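Leucine aminopeptidase 1 (Caenorhabditis elegans, PDB 2HC9) releases N-terminal amino acids, preferably leucine, from peptides as a two-zinc M17 aminopeptidase, and probably serves as a digestive enzyme. Local coordinates at residues F34-F38 against V46-W52; V161-D165 against V290-F294; T186-V190 against C303-N307. The protein carries 1 engineered substitution. All coordinates share one frame; numbering follows the deposited sequence. Where two conformers were deposited one is given.

The three contacts sample different depths of the chain. Interaction 1 joins two neighbouring helix starts in the N-terminal domain, a partly buried aromatic cluster on one face of that domain's sheet. Interaction 2 ties helix 157-178 to the loop between helix 277-290 and strand 297-307; near the surface, it relies on a histidine-carboxylate bond beside two buried rings, with a water bridge at the exposed edge. Interaction 3 is wholly buried, packing helix 186-199 on strand 297-307 through aliphatic groups close to the zinc site. Interactions 2 and 3 thus hold successive helices against one strand and the loop before it, their nearest atoms about 15 Å apart, whereas those of interactions 1 and 3 are about 39 Å apart.

Interaction 1. Residues F34-F38 against V46-W52; sequences FEGKF and VTDGDSW
F34, F38 and W52 form an aromatic cluster that joins the starts of helices 36-42 and 49-58 in the N-terminal domain. F34 does most of the work. Its CG lies anti to the backbone N (chi1 -158°), which carries the ring across to the beginning of the second helix; F34 CB rests on G49 CA at 3.6 Å, and F34 CD2 comes to 3.2 Å from G49 N. D48 O sits above one face of the F34 ring, near the rim, while V46 touches the far end of the ring with CG1 against CE1, a beta-branched side chain giving a compact apolar surface. F34 CD1 meets W52 CB at 3.9 Å; the phenylalanine ring and the five-membered ring of the indole are nearly parallel, 25° apart, but so far displaced that they barely overlap.

F38 approaches the tryptophan quite differently. In a T-shaped pair, with planes at 75°, it turns its edge to the face of the six-membered ring, and CZ comes to 3.6 Å from W52 CH2. The wide indole can therefore serve both phenylalanines, F34 near its five-membered ring and F38 at its outer ring. I22 of strand 18-25 touches both F38 and W52, placing this part of the cluster against the sheet, and F114 adds another edge-to-face partner to F38.

The start of the second helix is fixed by D48 as N-cap. Its carboxylate folds back over the helix start, where S51 N donates to D48 OD1 at 3.0 Å in an almost straight bond. D48 O receives two donors, W52 N and the hydroxyl of S51, the latter with OG 2.8 Å from that oxygen.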
loop_
_atom_site.group_PDB
_atom_site.type_symbol
_atom_site.label_atom_id
_atom_site.label_comp_id
_atom_site.label_asym_id
_atom_site.label_seq_id
_atom_site.Cartn_x
_atom_site.Cartn_y
_atom_site.Cartn_z
ATOM N N PHE A 34 28.759 -51.715 -15.475
ATOM C CA PHE A 34 28.142 -52.465 -14.383
ATOM C C PHE A 34 28.990 -53.702 -14.042
ATOM O O PHE A 34 28.699 -54.807 -14.493
ATOM C CB PHE A 34 26.723 -52.884 -14.761
ATOM C CG PHE A 34 25.830 -53.187 -13.583
ATOM C CD1 PHE A 34 25.320 -52.155 -12.794
ATOM C CD2 PHE A 34 25.476 -54.502 -13.276
ATOM C CE1 PHE A 34 24.484 -52.427 -11.711
ATOM C CE2 PHE A 34 24.634 -54.785 -12.195
ATOM C CZ PHE A 34 24.137 -53.749 -11.410
ATOM N N GLU A 35 30.031 -53.499 -13.244
ATOM C CA GLU A 35 30.938 -54.574 -12.832
ATOM C C GLU A 35 31.571 -54.175 -11.500
ATOM O O GLU A 35 31.363 -53.058 -11.023
ATOM C CB GLU A 35 32.022 -54.786 -13.896
ATOM C CG GLU A 35 33.066 -53.697 -13.929
ATOM C CD GLU A 35 34.013 -53.836 -15.095
ATOM O OE1 GLU A 35 34.017 -54.906 -15.745
ATOM O OE2 GLU A 35 34.752 -52.863 -15.364
ATOM N N GLY A 36 32.328 -55.087 -10.896
ATOM C CA GLY A 36 33.244 -54.735 -9.817
ATOM C C GLY A 36 32.510 -54.222 -8.596
ATOM O O GLY A 36 31.413 -54.705 -8.275
ATOM N N LYS A 37 33.102 -53.224 -7.939
ATOM C CA LYS A 37 32.562 -52.672 -6.694
ATOM C C LYS A 37 31.225 -51.964 -6.916
ATOM O O LYS A 37 30.349 -51.996 -6.053
ATOM C CB LYS A 37 33.556 -51.699 -6.066
ATOM C CG LYS A 37 34.974 -52.241 -5.967
ATOM C CD LYS A 37 35.481 -52.197 -4.541
ATOM C CE LYS A 37 35.010 -53.399 -3.732
ATOM N NZ LYS A 37 35.416 -53.304 -2.303
ATOM N N PHE A 38 31.086 -51.321 -8.073
ATOM C CA PHE A 38 29.832 -50.633 -8.402
ATOM C C PHE A 38 28.685 -51.640 -8.499
ATOM O O PHE A 38 27.630 -51.451 -7.894
ATOM C CB PHE A 38 29.978 -49.822 -9.696
ATOM C CG PHE A 38 28.692 -49.198 -10.159
ATOM C CD1 PHE A 38 27.945 -48.403 -9.281
ATOM C CD2 PHE A 38 28.214 -49.422 -11.444
ATOM C CE1 PHE A 38 26.739 -47.823 -9.694
ATOM C CE2 PHE A 38 27.008 -48.855 -11.874
ATOM C CZ PHE A 38 26.268 -48.045 -10.987
ATOM N N VAL A 46 19.492 -52.600 -9.124
ATOM C CA VAL A 46 19.555 -52.727 -10.579
ATOM C C VAL A 46 19.916 -54.174 -10.974
ATOM O O VAL A 46 20.912 -54.724 -10.495
ATOM C CB VAL A 46 20.574 -51.728 -11.170
ATOM C CG1 VAL A 46 20.662 -51.868 -12.683
ATOM C CG2 VAL A 46 20.185 -50.281 -10.777
ATOM N N THR A 47 19.097 -54.777 -11.835
ATOM C CA THR A 47 19.126 -56.230 -12.055
ATOM C C THR A 47 20.495 -56.717 -12.509
ATOM O O THR A 47 21.126 -57.534 -11.835
ATOM C CB THR A 47 18.064 -56.674 -13.076
ATOM O OG1 THR A 47 16.774 -56.270 -12.609
ATOM C CG2 THR A 47 18.082 -58.203 -13.238
ATOM N N ASP A 48 20.947 -56.191 -13.642
ATOM C CA ASP A 48 22.237 -56.546 -14.221
ATOM C C ASP A 48 22.694 -55.434 -15.148
ATOM O O ASP A 48 22.024 -54.411 -15.274
ATOM C CB ASP A 48 22.128 -57.854 -15.013
ATOM C CG ASP A 48 20.931 -57.880 -15.961
ATOM O OD1 ASP A 48 20.639 -56.861 -16.635
ATOM O OD2 ASP A 48 20.278 -58.944 -16.033
ATOM N N GLY A 49 23.820 -55.655 -15.817
ATOM C CA GLY A 49 24.346 -54.730 -16.811
ATOM C C GLY A 49 23.408 -54.291 -17.920
ATOM O O GLY A 49 23.416 -53.121 -18.307
ATOM N N ASP A 50 22.612 -55.220 -18.450
ATOM C CA ASP A 50 21.727 -54.891 -19.577
ATOM C C ASP A 50 20.641 -53.924 -19.129
ATOM O O ASP A 50 20.399 -52.908 -19.791
ATOM C CB ASP A 50 21.081 -56.145 -20.169
ATOM C CG ASP A 50 22.087 -57.057 -20.842
ATOM O OD1 ASP A 50 22.990 -56.538 -21.530
ATOM O OD2 ASP A 50 21.968 -58.287 -20.679
ATOM N N SER A 51 20.010 -54.253 -18.003
ATOM C CA SER A 51 18.991 -53.396 -17.407
ATOM C C SER A 51 19.565 -52.018 -17.037
ATOM O O SER A 51 18.928 -50.998 -17.310
ATOM C CB SER A 51 18.355 -54.074 -16.200
ATOM O OG SER A 51 19.276 -54.150 -15.133
ATOM N N TRP A 52 20.764 -51.992 -16.446
ATOM C CA TRP A 52 21.516 -50.738 -16.298
ATOM C C TRP A 52 21.630 -49.961 -17.609
ATOM O O TRP A 52 21.230 -48.801 -17.688
ATOM C CB TRP A 52 22.901 -50.965 -15.680
ATOM C CG TRP A 52 23.734 -49.699 -15.580
ATOM C CD1 TRP A 52 24.767 -49.331 -16.391
ATOM C CD2 TRP A 52 23.592 -48.644 -14.608
ATOM N NE1 TRP A 52 25.281 -48.121 -15.993
ATOM C CE2 TRP A 52 24.578 -47.671 -14.903
ATOM C CE3 TRP A 52 22.720 -48.425 -13.532
ATOM C CZ2 TRP A 52 24.728 -46.489 -14.154
ATOM C CZ3 TRP A 52 22.870 -47.255 -12.780
ATOM C CH2 TRP A 52 23.871 -46.300 -13.100
#

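Interaction 2. Residues V161-D165 against V290-F294; sequences VFLTD and VKHGF
The imidazole of H292 has F162 over one face and D165 and V161 at its edge. F162 CB lies 4.1 Å from the ring centroid in a CH-pi contact, and the phenyl ring then turns its own edge to the same imidazole, in a T-shaped pair with planes at 81°. In the other direction, H292 CD2 lies in the plane of the F162 ring, 3.9 Å from CD1. V161 CG1 closes on H292 CE1 in the imidazole plane, an apolar methyl against a ring carbon.

The polar grip is a short bond from H292 NE2 to D165 OD2, 2.6 Å long, bent to 145° at the hydrogen and made to the anti lone pair of the oxygen. The carboxylate is turned 57° from the imidazole, and OD2 lies somewhat out of the ring plane. The negative charge of D165 probably favours a proton on NE2 and may raise the basicity of the ring.

V161, F162 and D165 occupy one side of helix 157-178, while H292 belongs to the loop that leads from helix 277-290 into strand 297-307 of the catalytic domain.

K291 crosses the carboxylate with its aliphatic chain, CD lying 3.9 Å from D165 CG. In the conformer described, one of two for this lysine, a bend at the last torsion turns the ammonium group toward a water that accepts from K291 NZ at 2.9 Å and donates to D165 OD1 at 3.0 Å; this bridge may not be permanent. V486, from the C-terminal part of the chain, packs on both F162 and H292.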
loop_
_atom_site.group_PDB
_atom_site.type_symbol
_atom_site.label_atom_id
_atom_site.label_comp_id
_atom_site.label_asym_id
_atom_site.label_seq_id
_atom_site.Cartn_x
_atom_site.Cartn_y
_atom_site.Cartn_z
ATOM N N VAL A 161 40.027 -36.203 2.855
ATOM C CA VAL A 161 40.005 -35.552 4.188
ATOM C C VAL A 161 39.490 -34.123 4.033
ATOM O O VAL A 161 38.595 -33.684 4.776
ATOM C CB VAL A 161 41.409 -35.507 4.874
ATOM C CG1 VAL A 161 41.305 -34.874 6.257
ATOM C CG2 VAL A 161 41.970 -36.930 5.048
ATOM N N PHE A 162 40.067 -33.401 3.083
ATOM C CA PHE A 162 39.622 -32.021 2.867
ATOM C C PHE A 162 38.118 -31.965 2.537
ATOM O O PHE A 162 37.411 -31.110 3.050
ATOM C CB PHE A 162 40.434 -31.297 1.770
ATOM C CG PHE A 162 39.745 -30.046 1.306
ATOM C CD1 PHE A 162 39.718 -28.913 2.133
ATOM C CD2 PHE A 162 38.996 -30.050 0.137
ATOM C CE1 PHE A 162 39.000 -27.764 1.734
ATOM C CE2 PHE A 162 38.277 -28.923 -0.250
ATOM C CZ PHE A 162 38.268 -27.804 0.550
ATOM N N LEU A 163 37.643 -32.851 1.664
ATOM C CA LEU A 163 36.233 -32.837 1.250
ATOM C C LEU A 163 35.300 -33.173 2.422
ATOM O O LEU A 163 34.200 -32.649 2.522
ATOM C CB LEU A 163 36.020 -33.814 0.082
ATOM C CG LEU A 163 36.683 -33.374 -1.240
ATOM C CD1 LEU A 163 36.714 -34.560 -2.240
ATOM C CD2 LEU A 163 35.948 -32.176 -1.871
ATOM N N THR A 164 35.747 -34.053 3.319
ATOM C CA THR A 164 34.995 -34.309 4.544
ATOM C C THR A 164 34.928 -33.050 5.424
ATOM O O THR A 164 33.878 -32.731 5.991
ATOM C CB THR A 164 35.656 -35.484 5.316
ATOM O OG1 THR A 164 35.657 -36.635 4.459
ATOM C CG2 THR A 164 34.911 -35.808 6.604
ATOM N N ASP A 165 36.063 -32.356 5.551
ATOM C CA ASP A 165 36.116 -31.105 6.307
ATOM C C ASP A 165 35.282 -30.020 5.633
ATOM O O ASP A 165 34.626 -29.219 6.315
ATOM C CB ASP A 165 37.552 -30.627 6.422
ATOM C CG ASP A 165 38.358 -31.419 7.452
ATOM O OD1 ASP A 165 37.757 -32.013 8.366
ATOM O OD2 ASP A 165 39.593 -31.420 7.343
ATOM N N VAL A 290 42.276 -23.462 7.555
ATOM C CA VAL A 290 43.307 -23.570 8.604
ATOM C C VAL A 290 43.563 -25.044 8.957
ATOM O O VAL A 290 44.663 -25.408 9.389
ATOM C CB VAL A 290 42.977 -22.672 9.847
ATOM C CG1 VAL A 290 43.951 -22.953 11.020
ATOM C CG2 VAL A 290 43.111 -21.189 9.446
ATOM N N LYS A 291 42.566 -25.898 8.721
ATOM C CA LYS A 291 42.737 -27.337 8.940
ATOM C C LYS A 291 43.711 -27.960 7.954
ATOM O O LYS A 291 44.166 -29.101 8.144
ATOM C CB LYS A 291 41.391 -28.059 8.874
ATOM C CG LYS A 291 40.505 -27.815 10.087
ATOM C CD LYS A 291 39.121 -28.398 9.834
ATOM C CE LYS A 291 38.257 -28.314 11.086
ATOM N NZ LYS A 291 38.764 -29.241 12.128
ATOM N N HIS A 292 44.038 -27.222 6.900
ATOM C CA HIS A 292 44.836 -27.813 5.840
ATOM C C HIS A 292 46.106 -27.045 5.504
ATOM O O HIS A 292 46.432 -26.834 4.340
ATOM C CB HIS A 292 43.950 -28.148 4.647
ATOM C CG HIS A 292 42.982 -29.248 4.950
ATOM N ND1 HIS A 292 43.313 -30.577 4.807
ATOM C CD2 HIS A 292 41.728 -29.224 5.463
ATOM C CE1 HIS A 292 42.301 -31.327 5.206
ATOM N NE2 HIS A 292 41.323 -30.531 5.606
ATOM N N GLY A 293 46.841 -26.674 6.546
ATOM C CA GLY A 293 48.195 -26.176 6.390
ATOM C C GLY A 293 48.246 -24.841 5.662
ATOM O O GLY A 293 49.091 -24.628 4.793
ATOM N N PHE A 294 47.332 -23.943 6.003
ATOM C CA PHE A 294 47.240 -22.666 5.292
ATOM C C PHE A 294 48.497 -21.809 5.518
ATOM O O PHE A 294 48.857 -21.473 6.661
ATOM C CB PHE A 294 46.006 -21.874 5.736
ATOM C CG PHE A 294 45.647 -20.737 4.800
ATOM C CD1 PHE A 294 44.934 -20.988 3.618
ATOM C CD2 PHE A 294 45.982 -19.419 5.120
ATOM C CE1 PHE A 294 44.585 -19.933 2.744
ATOM C CE2 PHE A 294 45.638 -18.366 4.260
ATOM C CZ PHE A 294 44.942 -18.630 3.071
HETATM O O HOH W 1 38.567 -31.978 11.211
#

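Interaction 3. Residues T186-V190 against C303-N307; sequences TDALV and CIVEN
I304 carries most of this contact, its branches reaching T186, L189 and V190 on one side of the helix. CG2 lies 3.6 Å from T186 CA, on the first turn. The longer arm, extended at chi2 (167°), carries CD1 to 3.9 Å from V190 CG2 and 4.0 Å from L189 CG, while L189 CD2 crosses over I304 CG1. A beta-branched isoleucine suits a strand and offers two arms for neighbouring parts of a helix turn. With an alanine here, L189 and V190 would probably lose their apolar partner and a gap open between helix and strand.

T186 makes the other half of the contact. Its methyl CG2 presses on the strand backbone, 3.4 Å from V305 C, near the peptide that links V305 to E306. The same rotation (chi1 61°) puts OG1 elsewhere, where it bonds to P230 O and T229 OG1, so threonine serves both an apolar and a polar neighbour. The amide of T186, at the helix start, donates to a water at 2.9 Å; that water donates in turn to E306 OE1 at 2.8 Å, joining helix and strand indirectly. The other carboxylate oxygen of E306, OE2, forms a salt bridge with K315 of the second subunit, which links this buried site to the hexamer.

The segments 186-190 and 303-307 run nearly antiparallel (164°), their axes 8.1 Å apart at closest approach. V234 of the adjacent strand 232-238 touches both V190 and I304 and extends the apolar layer. The CB of V305 points away from the helix, and its side chain touches I220, V223 and I340 and lies about 5 Å from that of the zinc ligand E336: a helix-on-sheet layer of the M17 catalytic domain, with the dizinc centre beyond the strand.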
loop_
_atom_site.group_PDB
_atom_site.type_symbol
_atom_site.label_atom_id
_atom_site.label_comp_id
_atom_site.label_asym_id
_atom_site.label_seq_id
_atom_site.Cartn_x
_atom_site.Cartn_y
_atom_site.Cartn_z
ATOM N N THR A 186 23.707 -13.232 20.054
ATOM C CA THR A 186 25.086 -12.752 19.844
ATOM C C THR A 186 26.070 -13.541 20.709
ATOM O O THR A 186 27.153 -13.933 20.238
ATOM C CB THR A 186 25.282 -11.248 20.147
ATOM O OG1 THR A 186 24.964 -10.988 21.516
ATOM C CG2 THR A 186 24.392 -10.369 19.230
ATOM N N ASP A 187 25.696 -13.761 21.972
ATOM C CA ASP A 187 26.538 -14.553 22.898
ATOM C C ASP A 187 26.813 -15.952 22.352
ATOM O O ASP A 187 27.949 -16.458 22.420
ATOM C CB ASP A 187 25.826 -14.693 24.250
ATOM C CG ASP A 187 25.808 -13.378 25.060
ATOM O OD1 ASP A 187 26.519 -12.425 24.705
ATOM O OD2 ASP A 187 25.081 -13.323 26.070
ATOM N N ALA A 188 25.766 -16.604 21.851
ATOM C CA ALA A 188 25.919 -17.968 21.346
ATOM C C ALA A 188 26.804 -17.985 20.099
ATOM O O ALA A 188 27.614 -18.887 19.934
ATOM C CB ALA A 188 24.574 -18.563 21.027
ATOM N N LEU A 189 26.650 -16.994 19.219
ATOM C CA LEU A 189 27.520 -16.945 18.031
ATOM C C LEU A 189 28.993 -16.609 18.377
ATOM O O LEU A 189 29.923 -17.178 17.776
ATOM C CB LEU A 189 26.952 -16.000 16.942
ATOM C CG LEU A 189 27.749 -15.933 15.614
ATOM C CD1 LEU A 189 27.956 -17.347 15.006
ATOM C CD2 LEU A 189 27.034 -15.014 14.586
ATOM N N VAL A 190 29.213 -15.716 19.346
ATOM C CA VAL A 190 30.573 -15.530 19.885
ATOM C C VAL A 190 31.125 -16.893 20.353
ATOM O O VAL A 190 32.253 -17.277 19.991
ATOM C CB VAL A 190 30.604 -14.512 21.052
ATOM C CG1 VAL A 190 31.980 -14.536 21.784
ATOM C CG2 VAL A 190 30.305 -13.087 20.540
ATOM N N CYS A 303 31.519 -9.597 12.881
ATOM C CA CYS A 303 30.836 -8.471 13.495
ATOM C C CYS A 303 29.472 -8.982 13.927
ATOM O O CYS A 303 28.633 -9.270 13.070
ATOM C CB CYS A 303 30.697 -7.340 12.452
ATOM S SG CYS A 303 32.303 -6.870 11.717
ATOM N N ILE A 304 29.266 -9.125 15.239
ATOM C CA ILE A 304 28.150 -9.951 15.760
ATOM C C ILE A 304 27.215 -9.058 16.595
ATOM O O ILE A 304 27.600 -8.554 17.643
ATOM C CB ILE A 304 28.655 -11.107 16.629
ATOM C CG1 ILE A 304 29.518 -12.066 15.784
ATOM C CG2 ILE A 304 27.461 -11.904 17.226
ATOM C CD1 ILE A 304 30.323 -13.090 16.648
ATOM N N VAL A 305 26.020 -8.808 16.067
ATOM C CA VAL A 305 25.071 -7.867 16.717
ATOM C C VAL A 305 23.654 -8.397 16.550
ATOM O O VAL A 305 23.391 -9.213 15.669
ATOM C CB VAL A 305 25.103 -6.463 16.058
ATOM C CG1 VAL A 305 26.489 -5.808 16.191
ATOM C CG2 VAL A 305 24.630 -6.532 14.580
ATOM N N GLU A 306 22.741 -7.943 17.405
ATOM C CA GLU A 306 21.325 -8.096 17.090
ATOM C C GLU A 306 20.719 -6.707 16.913
ATOM O O GLU A 306 20.955 -5.827 17.739
ATOM C CB GLU A 306 20.596 -8.897 18.178
ATOM C CG GLU A 306 19.068 -9.039 17.850
ATOM C CD GLU A 306 18.327 -10.071 18.700
ATOM O OE1 GLU A 306 18.952 -11.065 19.133
ATOM O OE2 GLU A 306 17.103 -9.886 18.922
ATOM N N ASN A 307 19.969 -6.515 15.817
ATOM C CA ASN A 307 19.396 -5.207 15.466
ATOM C C ASN A 307 17.922 -5.196 15.906
ATOM O O ASN A 307 17.059 -5.797 15.247
ATOM C CB ASN A 307 19.535 -4.987 13.939
ATOM C CG ASN A 307 19.292 -3.532 13.533
ATOM O OD1 ASN A 307 19.528 -2.617 14.315
ATOM N ND2 ASN A 307 18.793 -3.324 12.313
HETATM O O HOH W 2 21.309 -11.705 20.432
#